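Local coordinates for protein interleukin-2 receptor subunit beta (Mus musculus, PDB 6DG5) that serves as the beta subunit of the interleukin-2 receptor and probably takes part in receptor-mediated endocytosis and in transducing the cytokine's mitogenic signal, at residues 125-130 with 181-186; 141-146 with 196-201. All blocks are in the same frame, centred on the assembly; numbering follows the deposited sequence.

Overall arrangement
Both contacts lie in the fibronectin type-III domain that carries the WSXWS motif, their centres about 6 Å apart, and they work on the two faces of one sheet. Contact 1 is core: strand 178-187 packs across the sandwich on strand 123-128 through aliphatic groups and one indole, all buried. Contact 2 is nearer the surface and only partly buried; there strand 140-148, the neighbour of 178-187 in the sheet, receives the loop 196-201 through a guanidinium laid on an indole. The chemistry follows the place: CH-pi and methyl contacts inside, cation-pi stacking outside. A salt bridge, Arg-184 NH2 to Glu-143 OE1 (2.7 Å), ties residues 181-186 to 141-146.

Contact 1. Residues 125-130 with 181-186; sequences ISWKVS and VQVRVK
Val-181 and Val-183 reach from strand 178-187 into the hydrophobic interior of the fibronectin type-III beta sandwich, where they meet Ile-125 and Trp-127 of strand 123-128 in the facing sheet. The nearest CA atoms, those of Trp-127 and Val-183, stand 8.2 Å apart, too far for backbone pairing, so side chains make the contact. Val-181 comes first: its CG2 lies 4.3 Å from Ile-125 CD1, a loose methyl-to-methyl approach at one end of the interface. Phe-204 of strand 202-205 touches both of these residues. Gln-182, next along, serves the other face of the strand. Val-183 then carries most of the packing. Both of its methyls lie against the indole of Trp-127: CG2 is 3.9 Å from Trp-127 CE3, on the six-membered ring, while CG1 covers the middle of the ring system. The rotation of Trp-127 that sets CG between backbone N and carbonyl carbon (chi1 56°) swings the indole across the valine at about a right angle and presents one face to both methyls. Leu-113 of strand 111-118 touches both residues, and Phe-142 meets the indole as well. Arg-184, after it, turns back to the other face, on the side of Trp-195. The CH-pi assignment rests on the position of Val-183 CG1, which stands 3.9 Å from the centroid of the six-membered ring of Trp-127, only 17° off its normal, with CE2 the nearest ring atom at 3.7 Å.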
loop_
_atom_site.group_PDB
_atom_site.type_symbol
_atom_site.label_atom_id
_atom_site.label_comp_id
_atom_site.label_asym_id
_atom_site.label_seq_id
_atom_site.Cartn_x
_atom_site.Cartn_y
_atom_site.Cartn_z
ATOM N N ILE B 125 -19.472 9.702 -12.072
ATOM C CA ILE B 125 -18.541 9.505 -13.178
ATOM C C ILE B 125 -17.445 8.546 -12.733
ATOM O O ILE B 125 -16.853 8.731 -11.664
ATOM C CB ILE B 125 -17.938 10.842 -13.642
ATOM C CG1 ILE B 125 -19.024 11.729 -14.253
ATOM C CG2 ILE B 125 -16.799 10.610 -14.628
ATOM C CD1 ILE B 125 -18.782 13.209 -14.058
ATOM N N SER B 126 -17.162 7.538 -13.555
ATOM C CA SER B 126 -16.168 6.515 -13.253
ATOM C C SER B 126 -14.960 6.656 -14.171
ATOM O O SER B 126 -14.999 7.353 -15.187
ATOM C CB SER B 126 -16.768 5.111 -13.391
ATOM O OG SER B 126 -17.848 4.930 -12.497
ATOM N N TRP B 127 -13.873 5.978 -13.797
ATOM C CA TRP B 127 -12.666 5.956 -14.612
ATOM C C TRP B 127 -11.782 4.793 -14.182
ATOM O O TRP B 127 -11.681 4.490 -12.991
ATOM C CB TRP B 127 -11.887 7.274 -14.516
ATOM C CG TRP B 127 -11.510 7.679 -13.125
ATOM C CD1 TRP B 127 -10.418 7.269 -12.417
ATOM C CD2 TRP B 127 -12.217 8.593 -12.278
ATOM N NE1 TRP B 127 -10.406 7.866 -11.180
ATOM C CE2 TRP B 127 -11.499 8.684 -11.071
ATOM C CE3 TRP B 127 -13.390 9.341 -12.424
ATOM C CZ2 TRP B 127 -11.915 9.490 -10.013
ATOM C CZ3 TRP B 127 -13.801 10.142 -11.374
ATOM C CH2 TRP B 127 -13.065 10.210 -10.184
ATOM N N LYS B 128 -11.151 4.152 -15.161
ATOM C CA LYS B 128 -10.234 3.047 -14.937
ATOM C C LYS B 128 -8.792 3.520 -15.075
ATOM O O LYS B 128 -8.507 4.548 -15.697
ATOM C CB LYS B 128 -10.509 1.907 -15.923
ATOM C CG LYS B 128 -11.888 1.268 -15.794
ATOM C CD LYS B 128 -12.087 0.185 -16.848
ATOM C CE LYS B 128 -13.299 -0.689 -16.547
ATOM N NZ LYS B 128 -14.581 0.064 -16.610
ATOM N N VAL B 129 -7.875 2.753 -14.488
ATOM C CA VAL B 129 -6.455 3.086 -14.501
ATOM C C VAL B 129 -5.661 1.908 -15.045
ATOM O O VAL B 129 -6.090 0.752 -14.967
ATOM C CB VAL B 129 -5.943 3.479 -13.099
ATOM C CG1 VAL B 129 -6.559 4.798 -12.665
ATOM C CG2 VAL B 129 -6.256 2.383 -12.099
ATOM N N SER B 130 -4.490 2.212 -15.603
ATOM C CA SER B 130 -3.616 1.205 -16.184
ATOM C C SER B 130 -2.170 1.508 -15.820
ATOM O O SER B 130 -1.817 2.640 -15.480
ATOM C CB SER B 130 -3.762 1.139 -17.711
ATOM O OG SER B 130 -5.024 0.619 -18.088
ATOM N N VAL B 181 -15.131 17.203 -17.911
ATOM C CA VAL B 181 -14.407 16.713 -16.741
ATOM C C VAL B 181 -13.136 15.996 -17.180
ATOM O O VAL B 181 -13.155 15.198 -18.123
ATOM C CB VAL B 181 -15.294 15.777 -15.890
ATOM C CG1 VAL B 181 -14.445 14.930 -14.956
ATOM C CG2 VAL B 181 -16.295 16.590 -15.089
ATOM N N GLN B 182 -12.032 16.288 -16.490
ATOM C CA GLN B 182 -10.772 15.582 -16.653
ATOM C C GLN B 182 -10.285 15.114 -15.291
ATOM O O GLN B 182 -10.487 15.793 -14.282
ATOM C CB GLN B 182 -9.698 16.467 -17.292
ATOM C CG GLN B 182 -9.949 16.830 -18.742
ATOM C CD GLN B 182 -8.796 17.613 -19.342
ATOM O OE1 GLN B 182 -8.467 18.707 -18.884
ATOM N NE2 GLN B 182 -8.167 17.046 -20.366
ATOM N N VAL B 183 -9.631 13.949 -15.268
ATOM C CA VAL B 183 -9.117 13.353 -14.040
ATOM C C VAL B 183 -7.642 13.025 -14.228
ATOM O O VAL B 183 -7.171 12.824 -15.351
ATOM C CB VAL B 183 -9.914 12.088 -13.641
ATOM C CG1 VAL B 183 -9.725 11.778 -12.168
ATOM C CG2 VAL B 183 -11.393 12.256 -13.966
ATOM N N ARG B 184 -6.907 12.991 -13.117
ATOM C CA ARG B 184 -5.503 12.605 -13.130
ATOM C C ARG B 184 -5.168 11.878 -11.833
ATOM O O ARG B 184 -5.915 11.941 -10.853
ATOM C CB ARG B 184 -4.585 13.817 -13.331
ATOM C CG ARG B 184 -4.764 14.925 -12.315
ATOM C CD ARG B 184 -3.848 16.090 -12.641
ATOM N NE ARG B 184 -3.810 17.085 -11.574
ATOM C CZ ARG B 184 -2.988 18.130 -11.565
ATOM N NH1 ARG B 184 -2.137 18.311 -12.565
ATOM N NH2 ARG B 184 -3.014 18.990 -10.555
ATOM N N VAL B 185 -4.021 11.192 -11.836
ATOM C CA VAL B 185 -3.679 10.232 -10.791
ATOM C C VAL B 185 -2.235 10.438 -10.340
ATOM O O VAL B 185 -1.386 10.909 -11.101
ATOM C CB VAL B 185 -3.914 8.783 -11.285
ATOM C CG1 VAL B 185 -2.984 8.443 -12.441
ATOM C CG2 VAL B 185 -3.765 7.777 -10.152
ATOM N N LYS B 186 -1.963 10.076 -9.083
ATOM C CA LYS B 186 -0.639 10.212 -8.488
ATOM C C LYS B 186 -0.536 9.259 -7.302
ATOM O O LYS B 186 -1.550 8.812 -6.756
ATOM C CB LYS B 186 -0.373 11.658 -8.050
ATOM C CG LYS B 186 1.083 11.998 -7.772
ATOM C CD LYS B 186 1.259 13.493 -7.528
ATOM C CE LYS B 186 1.297 13.828 -6.040
ATOM N NZ LYS B 186 0.237 13.126 -5.257
#

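Contact 2. Residues 141-146 with 196-201; sequences EFEARR and SPWSQP. With MAN (alpha-D-mannopyranose), chain E; FUC (alpha-L-fucopyranose), chain C.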
loop_
_atom_site.group_PDB
_atom_site.type_symbol
_atom_site.label_atom_id
_atom_site.label_comp_id
_atom_site.label_asym_id
_atom_site.label_seq_id
_atom_site.Cartn_x
_atom_site.Cartn_y
_atom_site.Cartn_z
ATOM N N GLU B 141 -3.961 8.405 -5.711
ATOM C CA GLU B 141 -4.630 9.659 -5.403
ATOM C C GLU B 141 -5.155 10.243 -6.704
ATOM O O GLU B 141 -4.512 10.112 -7.747
ATOM C CB GLU B 141 -3.673 10.642 -4.721
ATOM C CG GLU B 141 -4.345 11.690 -3.859
ATOM C CD GLU B 141 -3.353 12.446 -2.996
ATOM O OE1 GLU B 141 -2.563 13.239 -3.553
ATOM O OE2 GLU B 141 -3.352 12.235 -1.765
ATOM N N PHE B 142 -6.320 10.883 -6.644
ATOM C CA PHE B 142 -6.973 11.376 -7.846
ATOM C C PHE B 142 -7.363 12.836 -7.689
ATOM O O PHE B 142 -7.738 13.279 -6.599
ATOM C CB PHE B 142 -8.210 10.543 -8.184
ATOM C CG PHE B 142 -7.895 9.128 -8.567
ATOM C CD1 PHE B 142 -7.556 8.812 -9.869
ATOM C CD2 PHE B 142 -7.937 8.116 -7.623
ATOM C CE1 PHE B 142 -7.267 7.512 -10.227
ATOM C CE2 PHE B 142 -7.648 6.814 -7.974
ATOM C CZ PHE B 142 -7.311 6.511 -9.279
ATOM N N GLU B 143 -7.269 13.575 -8.793
ATOM C CA GLU B 143 -7.691 14.967 -8.868
ATOM C C GLU B 143 -8.476 15.151 -10.156
ATOM O O GLU B 143 -7.979 14.825 -11.241
ATOM C CB GLU B 143 -6.491 15.920 -8.834
ATOM C CG GLU B 143 -6.432 16.826 -7.614
ATOM C CD GLU B 143 -5.379 17.912 -7.749
ATOM O OE1 GLU B 143 -4.900 18.139 -8.880
ATOM O OE2 GLU B 143 -5.031 18.538 -6.724
ATOM N N ALA B 144 -9.698 15.663 -10.039
ATOM C CA ALA B 144 -10.548 15.936 -11.187
ATOM C C ALA B 144 -10.891 17.418 -11.235
ATOM O O ALA B 144 -10.899 18.103 -10.206
ATOM C CB ALA B 144 -11.835 15.098 -11.143
ATOM N N ARG B 145 -11.173 17.916 -12.436
ATOM C CA ARG B 145 -11.604 19.296 -12.608
ATOM C C ARG B 145 -12.842 19.347 -13.492
ATOM O O ARG B 145 -12.876 18.735 -14.564
ATOM C CB ARG B 145 -10.486 20.174 -13.189
ATOM C CG ARG B 145 -9.902 19.735 -14.522
ATOM C CD ARG B 145 -8.811 20.708 -14.944
ATOM N NE ARG B 145 -8.205 20.373 -16.227
ATOM C CZ ARG B 145 -7.234 21.083 -16.795
ATOM N NH1 ARG B 145 -6.765 22.165 -16.189
ATOM N NH2 ARG B 145 -6.733 20.715 -17.965
ATOM N N ARG B 146 -13.852 20.077 -13.030
ATOM C CA ARG B 146 -15.129 20.224 -13.716
ATOM C C ARG B 146 -15.227 21.632 -14.285
ATOM O O ARG B 146 -15.056 22.611 -13.552
ATOM C CB ARG B 146 -16.289 19.956 -12.754
ATOM C CG ARG B 146 -17.668 20.186 -13.344
ATOM C CD ARG B 146 -18.684 20.551 -12.267
ATOM N NE ARG B 146 -18.540 21.936 -11.823
ATOM C CZ ARG B 146 -17.963 22.306 -10.683
ATOM N NH1 ARG B 146 -17.475 21.393 -9.854
ATOM N NH2 ARG B 146 -17.878 23.592 -10.367
ATOM N N SER B 196 0.011 12.799 -13.098
ATOM C CA SER B 196 -0.204 12.256 -14.426
ATOM C C SER B 196 -0.949 13.270 -15.284
ATOM O O SER B 196 -1.632 14.154 -14.761
ATOM C CB SER B 196 -1.005 10.959 -14.345
ATOM O OG SER B 196 -2.387 11.223 -14.172
ATOM N N PRO B 197 -0.832 13.169 -16.609
ATOM C CA PRO B 197 -1.582 14.076 -17.483
ATOM C C PRO B 197 -3.082 13.905 -17.298
ATOM O O PRO B 197 -3.568 12.869 -16.842
ATOM C CB PRO B 197 -1.145 13.662 -18.891
ATOM C CG PRO B 197 0.182 13.027 -18.690
ATOM C CD PRO B 197 0.093 12.318 -17.372
ATOM N N TRP B 198 -3.816 14.956 -17.650
ATOM C CA TRP B 198 -5.264 14.925 -17.523
ATOM C C TRP B 198 -5.862 13.905 -18.480
ATOM O O TRP B 198 -5.373 13.714 -19.597
ATOM C CB TRP B 198 -5.851 16.305 -17.794
ATOM C CG TRP B 198 -5.556 17.305 -16.722
ATOM C CD1 TRP B 198 -4.645 18.319 -16.772
ATOM C CD2 TRP B 198 -6.176 17.385 -15.433
ATOM N NE1 TRP B 198 -4.663 19.030 -15.596
ATOM C CE2 TRP B 198 -5.595 18.477 -14.758
ATOM C CE3 TRP B 198 -7.166 16.642 -14.786
ATOM C CZ2 TRP B 198 -5.971 18.843 -13.469
ATOM C CZ3 TRP B 198 -7.540 17.008 -13.506
ATOM C CH2 TRP B 198 -6.943 18.097 -12.861
ATOM N N SER B 199 -6.926 13.248 -18.032
ATOM C CA SER B 199 -7.608 12.265 -18.856
ATOM C C SER B 199 -8.284 12.940 -20.045
ATOM O O SER B 199 -8.489 14.157 -20.069
ATOM C CB SER B 199 -8.648 11.515 -18.029
ATOM O OG SER B 199 -9.660 12.391 -17.561
ATOM N N GLN B 200 -8.630 12.131 -21.041
ATOM C CA GLN B 200 -9.422 12.628 -22.156
ATOM C C GLN B 200 -10.734 13.180 -21.616
ATOM O O GLN B 200 -11.472 12.446 -20.941
ATOM C CB GLN B 200 -9.692 11.532 -23.186
ATOM C CG GLN B 200 -8.680 11.479 -24.318
ATOM C CD GLN B 200 -9.099 10.531 -25.428
ATOM O OE1 GLN B 200 -10.256 10.526 -25.852
ATOM N NE2 GLN B 200 -8.159 9.719 -25.900
ATOM N N PRO B 201 -11.051 14.450 -21.863
ATOM C CA PRO B 201 -12.219 15.062 -21.222
ATOM C C PRO B 201 -13.516 14.354 -21.587
ATOM O O PRO B 201 -13.695 13.861 -22.703
ATOM C CB PRO B 201 -12.199 16.504 -21.745
ATOM C CG PRO B 201 -11.336 16.464 -22.971
ATOM C CD PRO B 201 -10.320 15.400 -22.716
HETATM C C1 MAN E . -5.299 14.144 -25.768
HETATM C C2 MAN E . -6.250 15.295 -25.336
HETATM C C3 MAN E . -5.804 15.871 -23.996
HETATM C C4 MAN E . -5.678 14.765 -22.941
HETATM C C5 MAN E . -4.710 13.680 -23.428
HETATM C C6 MAN E . -4.638 12.496 -22.475
HETATM O O2 MAN E . -7.583 14.819 -25.129
HETATM O O3 MAN E . -6.693 16.886 -23.538
HETATM O O4 MAN E . -5.187 15.315 -21.723
HETATM O O5 MAN E . -5.136 13.176 -24.726
HETATM O O6 MAN E . -3.579 11.641 -22.898
HETATM C C1 FUC C . 4.257 9.153 -21.100
HETATM C C2 FUC C . 4.119 8.671 -19.632
HETATM C C3 FUC C . 3.108 9.515 -18.842
HETATM C C4 FUC C . 2.140 10.288 -19.767
HETATM C C5 FUC C . 2.939 11.176 -20.745
HETATM C C6 FUC C . 2.162 11.548 -22.002
HETATM O O2 FUC C . 5.369 8.640 -18.956
HETATM O O3 FUC C . 2.335 8.671 -18.000
HETATM O O4 FUC C . 1.269 9.406 -20.470
HETATM O O5 FUC C . 4.181 10.566 -21.181
#
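The WSXWS motif, here Trp-195 to Ser-199, lends its second tryptophan to this contact: Trp-198 of the loop before strand 202-205 lies against Arg-145 of strand 140-148. Flat stacking is established by the planes of guanidinium and indole, which differ by 6°, with their centres 3.7 Å apart. Arg-145 CZ stands over the five-membered ring of Trp-198, 17° off the normal, as a cation-pi contact requires, and NH2 comes to 3.4 Å from Trp-198 CD1. Farther back along the arginine, CD covers the six-membered ring at 3.8 Å from its centroid, a CH-pi contact. This overlap depends on the chain being extended from CG to NE, which lays the CG and CD methylenes and the guanidinium along the indole. Gln-182 OE1 takes a hydrogen bond from Arg-145 NH2 and would help fix the rotation of the guanidinium.

The strand also meets the indole from other directions. Ala-144 CA sits at its edge, 3.9 Å from Trp-198 CZ3, and Glu-143 O approaches the same carbon obliquely at 3.2 Å. The carboxylate of Glu-143 is engaged by Arg-184.

The hydroxyls of the motif serines tie the loop to strand 178-187: Ser-196 OG is hydrogen-bonded to Val-185 N and Ser-199 OG to Val-183 N. On the glycan side, mannose O4 donates to Trp-198 O at 2.7 Å, and Pro-197 CG lies 3.5 Å from fucose C4. Arg-145, Trp-198, Arg-184, Trp-195 and Lys-186 follow one another in that order; Arg-184 is simply in touch with Trp-198 but, like Lys-186, is a cation-pi partner of Trp-195. With the serine bonds, this series makes the cation-pi ladder typical of the WSXWS motif in type I cytokine receptors.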